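Local coordinates for protein 8-demethyl-8-aminoriboflavin-5'-phosphate synthase (Streptomyces davawensis, PDB 5MLD) that replaces the C-8 methyl group of riboflavin 5'-phosphate with an amino group, using glutamate as donor, during biosynthesis of the antibiotic roseoflavin, at residues Lys27-Ile37 with Asn186-Ser197. Numbering follows the deposited sequence.
Sequences KAVPLYEKEGI and NKLIRFMVANTS
Tyr-32 lays its ring over Val-193 and sends its hydroxyl on to Thr-196, a compact example of how two neighbouring helices are keyed together on one face of a flavodoxin-like sheet. Over residues 27-34 and 186-197 the helices run in roughly the same direction, their axes crossing at -35°, and the tyrosine is a knob in a hole formed by Met-192, Val-193, Thr-196 and Ser-197. Val-193 CG1 makes a CH-pi contact over one face of the ring, 4.0 Å from its centroid, while Thr-196 OG1 and Ser-197 OG lie at the ring edge, near its plane. From an oblique direction comes Met-192 SD, a Met-aromatic contact that brings the sulfur 3.2 Å from Tyr-32 OH. Strands 38-43 and 84-92 also touch this tyrosine through Thr-39, Ile-84 and Val-86.

Buried Tyr-32 OH donates a 2.7 Å hydrogen bond to Thr-196 OG1. A chi1 of 56° turns that hydroxyl back along its own helix, where it donates in turn to Met-192 O, forming a short relay from ring to backbone.

From Val-193 an apolar seam runs back toward Ile-189. Leu-31 CB rests on Val-193 CG1 at 3.7 Å, and its CD1 reaches Ile-189 CG2; Ala-28 packs between Ile-189 and Val-193, near Leu-130 of strand 125-132. Leu-31 CD2 lies over one face of the Arg-190 guanidinium, which is held by a salt bridge from NE to Glu-222 of the second subunit, so the helix pair also borders a tetramer interface. Glu-35, bent at chi2 (-85°), folds its chain along Ser-197 and forms a salt bridge to Arg-201 through OE1. Glu-35 OE2 accepts a 2.6 Å bond from the oxygen of a water that also donates to Ala-194 O.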
loop_
_atom_site.group_PDB
_atom_site.type_symbol
_atom_site.label_atom_id
_atom_site.label_comp_id
_atom_site.label_asym_id
_atom_site.label_seq_id
_atom_site.Cartn_x
_atom_site.Cartn_y
_atom_site.Cartn_z
ATOM N N LYS A 27 17.580 6.556 20.664
ATOM C CA LYS A 27 17.442 8.015 20.595
ATOM C C LYS A 27 16.138 8.494 21.230
ATOM O O LYS A 27 16.110 9.544 21.895
ATOM C CB LYS A 27 17.479 8.509 19.147
ATOM C CG LYS A 27 18.718 8.157 18.321
ATOM C CD LYS A 27 19.875 9.040 18.686
ATOM C CE LYS A 27 20.891 9.089 17.550
ATOM N NZ LYS A 27 22.160 9.645 18.025
ATOM N N ALA A 28 15.045 7.757 21.007
ATOM C CA ALA A 28 13.729 8.207 21.456
ATOM C C ALA A 28 13.588 8.148 22.975
ATOM O O ALA A 28 12.905 8.990 23.573
ATOM C CB ALA A 28 12.645 7.358 20.806
ATOM N N VAL A 29 14.173 7.133 23.612
ATOM C CA VAL A 29 13.939 6.934 25.048
ATOM C C VAL A 29 14.357 8.149 25.874
ATOM O O VAL A 29 13.527 8.649 26.655
ATOM C CB VAL A 29 14.609 5.630 25.518
ATOM C CG1 VAL A 29 14.702 5.583 27.050
ATOM C CG2 VAL A 29 13.865 4.403 24.939
ATOM N N PRO A 30 15.590 8.670 25.772
ATOM C CA PRO A 30 15.930 9.839 26.611
ATOM C C PRO A 30 15.110 11.066 26.277
ATOM O O PRO A 30 14.876 11.897 27.165
ATOM C CB PRO A 30 17.424 10.076 26.341
ATOM C CG PRO A 30 17.694 9.389 25.055
ATOM C CD PRO A 30 16.754 8.216 24.995
ATOM N N LEU A 31 14.655 11.208 25.030
ATOM C CA LEU A 31 13.800 12.342 24.696
ATOM C C LEU A 31 12.446 12.236 25.394
ATOM O O LEU A 31 11.936 13.234 25.923
ATOM C CB LEU A 31 13.619 12.453 23.183
ATOM C CG LEU A 31 14.879 12.738 22.370
ATOM C CD1 LEU A 31 14.543 12.593 20.895
ATOM C CD2 LEU A 31 15.448 14.124 22.672
ATOM N N TYR A 32 11.846 11.040 25.419
ATOM C CA TYR A 32 10.598 10.883 26.166
ATOM C C TYR A 32 10.816 11.153 27.648
ATOM O O TYR A 32 9.995 11.823 28.288
ATOM C CB TYR A 32 10.008 9.485 25.979
ATOM C CG TYR A 32 9.152 9.318 24.746
ATOM C CD1 TYR A 32 8.031 10.103 24.552
ATOM C CD2 TYR A 32 9.472 8.371 23.764
ATOM C CE1 TYR A 32 7.246 9.965 23.431
ATOM C CE2 TYR A 32 8.691 8.220 22.637
ATOM C CZ TYR A 32 7.571 9.020 22.474
ATOM O OH TYR A 32 6.785 8.909 21.360
ATOM N N GLU A 33 11.928 10.659 28.208
ATOM C CA GLU A 33 12.184 10.867 29.628
ATOM C C GLU A 33 12.341 12.352 29.951
ATOM O O GLU A 33 11.902 12.803 31.019
ATOM C CB GLU A 33 13.417 10.068 30.066
ATOM C CG GLU A 33 13.254 8.538 29.952
ATOM C CD GLU A 33 12.216 7.922 30.913
ATOM O OE1 GLU A 33 11.736 8.616 31.833
ATOM O OE2 GLU A 33 11.881 6.717 30.763
ATOM N N LYS A 34 12.961 13.127 29.048
ATOM C CA LYS A 34 13.046 14.577 29.244
ATOM C C LYS A 34 11.669 15.229 29.221
ATOM O O LYS A 34 11.478 16.289 29.833
ATOM C CB LYS A 34 13.914 15.241 28.169
ATOM C CG LYS A 34 15.383 14.860 28.156
ATOM C CD LYS A 34 16.072 15.474 26.946
ATOM C CE LYS A 34 17.559 15.109 26.880
ATOM N NZ LYS A 34 18.328 15.603 28.070
ATOM N N GLU A 35 10.717 14.642 28.480
ATOM C CA GLU A 35 9.326 15.095 28.469
ATOM C C GLU A 35 8.569 14.714 29.735
ATOM O O GLU A 35 7.388 15.069 29.865
ATOM C CB GLU A 35 8.575 14.519 27.258
ATOM C CG GLU A 35 8.975 15.105 25.911
ATOM C CD GLU A 35 8.221 16.396 25.580
ATOM O OE1 GLU A 35 7.399 16.860 26.408
ATOM O OE2 GLU A 35 8.446 16.944 24.484
ATOM N N GLY A 36 9.189 13.985 30.657
ATOM C CA GLY A 36 8.464 13.504 31.813
ATOM C C GLY A 36 7.612 12.290 31.549
ATOM O O GLY A 36 6.731 11.968 32.351
ATOM N N ILE A 37 7.838 11.596 30.439
ATOM C CA ILE A 37 7.040 10.433 30.074
ATOM C C ILE A 37 7.903 9.198 30.296
ATOM O O ILE A 37 8.976 9.065 29.693
ATOM C CB ILE A 37 6.528 10.551 28.636
ATOM C CG1 ILE A 37 5.640 11.800 28.553
ATOM C CG2 ILE A 37 5.779 9.292 28.212
ATOM C CD1 ILE A 37 4.859 11.942 27.311
ATOM N N ASN A 186 17.330 11.829 12.689
ATOM C CA ASN A 186 17.412 12.389 14.031
ATOM C C ASN A 186 16.402 13.510 14.220
ATOM O O ASN A 186 15.795 13.638 15.293
ATOM C CB ASN A 186 18.830 12.866 14.315
ATOM C CG ASN A 186 19.732 11.731 14.764
ATOM O OD1 ASN A 186 19.269 10.775 15.402
ATOM N ND2 ASN A 186 21.021 11.827 14.440
ATOM N N LYS A 187 16.161 14.299 13.181
ATOM C CA LYS A 187 15.171 15.357 13.350
ATOM C C LYS A 187 13.759 14.778 13.360
ATOM O O LYS A 187 12.921 15.219 14.151
ATOM C CB LYS A 187 15.348 16.447 12.284
ATOM C CG LYS A 187 14.428 16.432 11.077
ATOM C CD LYS A 187 14.795 17.584 10.131
ATOM C CE LYS A 187 14.144 17.452 8.767
ATOM N NZ LYS A 187 14.716 18.439 7.800
ATOM N N LEU A 188 13.487 13.737 12.551
ATOM C CA LEU A 188 12.160 13.118 12.607
ATOM C C LEU A 188 11.877 12.496 13.978
ATOM O O LEU A 188 10.749 12.577 14.480
ATOM C CB LEU A 188 12.009 12.062 11.507
ATOM C CG LEU A 188 11.957 12.610 10.070
ATOM C CD1 LEU A 188 11.517 11.503 9.128
ATOM C CD2 LEU A 188 11.029 13.820 9.921
ATOM N N ILE A 189 12.859 11.818 14.576
ATOM C CA ILE A 189 12.634 11.234 15.899
ATOM C C ILE A 189 12.232 12.322 16.888
ATOM O O ILE A 189 11.290 12.156 17.679
ATOM C CB ILE A 189 13.884 10.466 16.372
ATOM C CG1 ILE A 189 14.077 9.198 15.529
ATOM C CG2 ILE A 189 13.746 10.070 17.831
ATOM C CD1 ILE A 189 15.384 8.463 15.839
ATOM N N ARG A 190 12.907 13.468 16.822
ATOM C CA ARG A 190 12.601 14.568 17.741
ATOM C C ARG A 190 11.201 15.134 17.510
ATOM O O ARG A 190 10.480 15.409 18.482
ATOM C CB ARG A 190 13.656 15.663 17.622
ATOM C CG ARG A 190 15.021 15.247 18.211
ATOM C CD ARG A 190 16.111 16.322 18.012
ATOM N NE ARG A 190 17.352 15.968 18.706
ATOM C CZ ARG A 190 17.597 16.208 19.994
ATOM N NH1 ARG A 190 16.693 16.832 20.748
ATOM N NH2 ARG A 190 18.761 15.844 20.528
ATOM N N PHE A 191 10.807 15.318 16.244
ATOM C CA PHE A 191 9.434 15.712 15.919
ATOM C C PHE A 191 8.447 14.750 16.565
ATOM O O PHE A 191 7.480 15.153 17.226
ATOM C CB PHE A 191 9.196 15.699 14.396
ATOM C CG PHE A 191 9.931 16.759 13.598
ATOM C CD1 PHE A 191 10.751 17.704 14.194
ATOM C CD2 PHE A 191 9.770 16.797 12.218
ATOM C CE1 PHE A 191 11.401 18.653 13.430
ATOM C CE2 PHE A 191 10.410 17.746 11.438
ATOM C CZ PHE A 191 11.230 18.678 12.042
ATOM N N MET A 192 8.670 13.454 16.349
ATOM C CA MET A 192 7.716 12.451 16.791
ATOM C C MET A 192 7.563 12.469 18.302
ATOM O O MET A 192 6.442 12.403 18.814
ATOM C CB MET A 192 8.159 11.073 16.306
ATOM C CG MET A 192 7.179 9.964 16.576
ATOM S SD MET A 192 7.352 9.228 18.212
ATOM C CE MET A 192 9.096 8.837 18.282
ATOM N N VAL A 193 8.682 12.541 19.034
ATOM C CA VAL A 193 8.602 12.537 20.496
ATOM C C VAL A 193 7.887 13.789 21.000
ATOM O O VAL A 193 7.016 13.720 21.880
ATOM C CB VAL A 193 10.007 12.414 21.102
ATOM C CG1 VAL A 193 9.952 12.645 22.632
ATOM C CG2 VAL A 193 10.563 11.042 20.784
ATOM N N ALA A 194 8.256 14.949 20.460
ATOM C CA ALA A 194 7.628 16.191 20.907
ATOM C C ALA A 194 6.123 16.162 20.664
ATOM O O ALA A 194 5.333 16.549 21.540
ATOM C CB ALA A 194 8.267 17.387 20.204
ATOM N N ASN A 195 5.704 15.685 19.494
ATOM C CA ASN A 195 4.290 15.766 19.127
ATOM C C ASN A 195 3.454 14.675 19.797
ATOM O O ASN A 195 2.345 14.954 20.269
ATOM C CB ASN A 195 4.129 15.694 17.601
ATOM C CG ASN A 195 4.610 16.940 16.886
ATOM O OD1 ASN A 195 4.857 17.979 17.501
ATOM N ND2 ASN A 195 4.720 16.849 15.567
ATOM N N THR A 196 3.950 13.424 19.864
ATOM C CA THR A 196 3.198 12.406 20.603
ATOM C C THR A 196 3.068 12.776 22.070
ATOM O O THR A 196 2.034 12.511 22.690
ATOM C CB THR A 196 3.843 11.024 20.489
ATOM O OG1 THR A 196 5.211 11.083 20.932
ATOM C CG2 THR A 196 3.794 10.560 19.051
ATOM N N SER A 197 4.118 13.350 22.652
ATOM C CA SER A 197 4.062 13.739 24.062
ATOM C C SER A 197 3.004 14.812 24.300
ATOM O O SER A 197 2.228 14.730 25.262
ATOM C CB SER A 197 5.429 14.227 24.529
ATOM O OG SER A 197 6.384 13.179 24.442
HETATM O O HOH W 1 6.246 18.079 23.595
#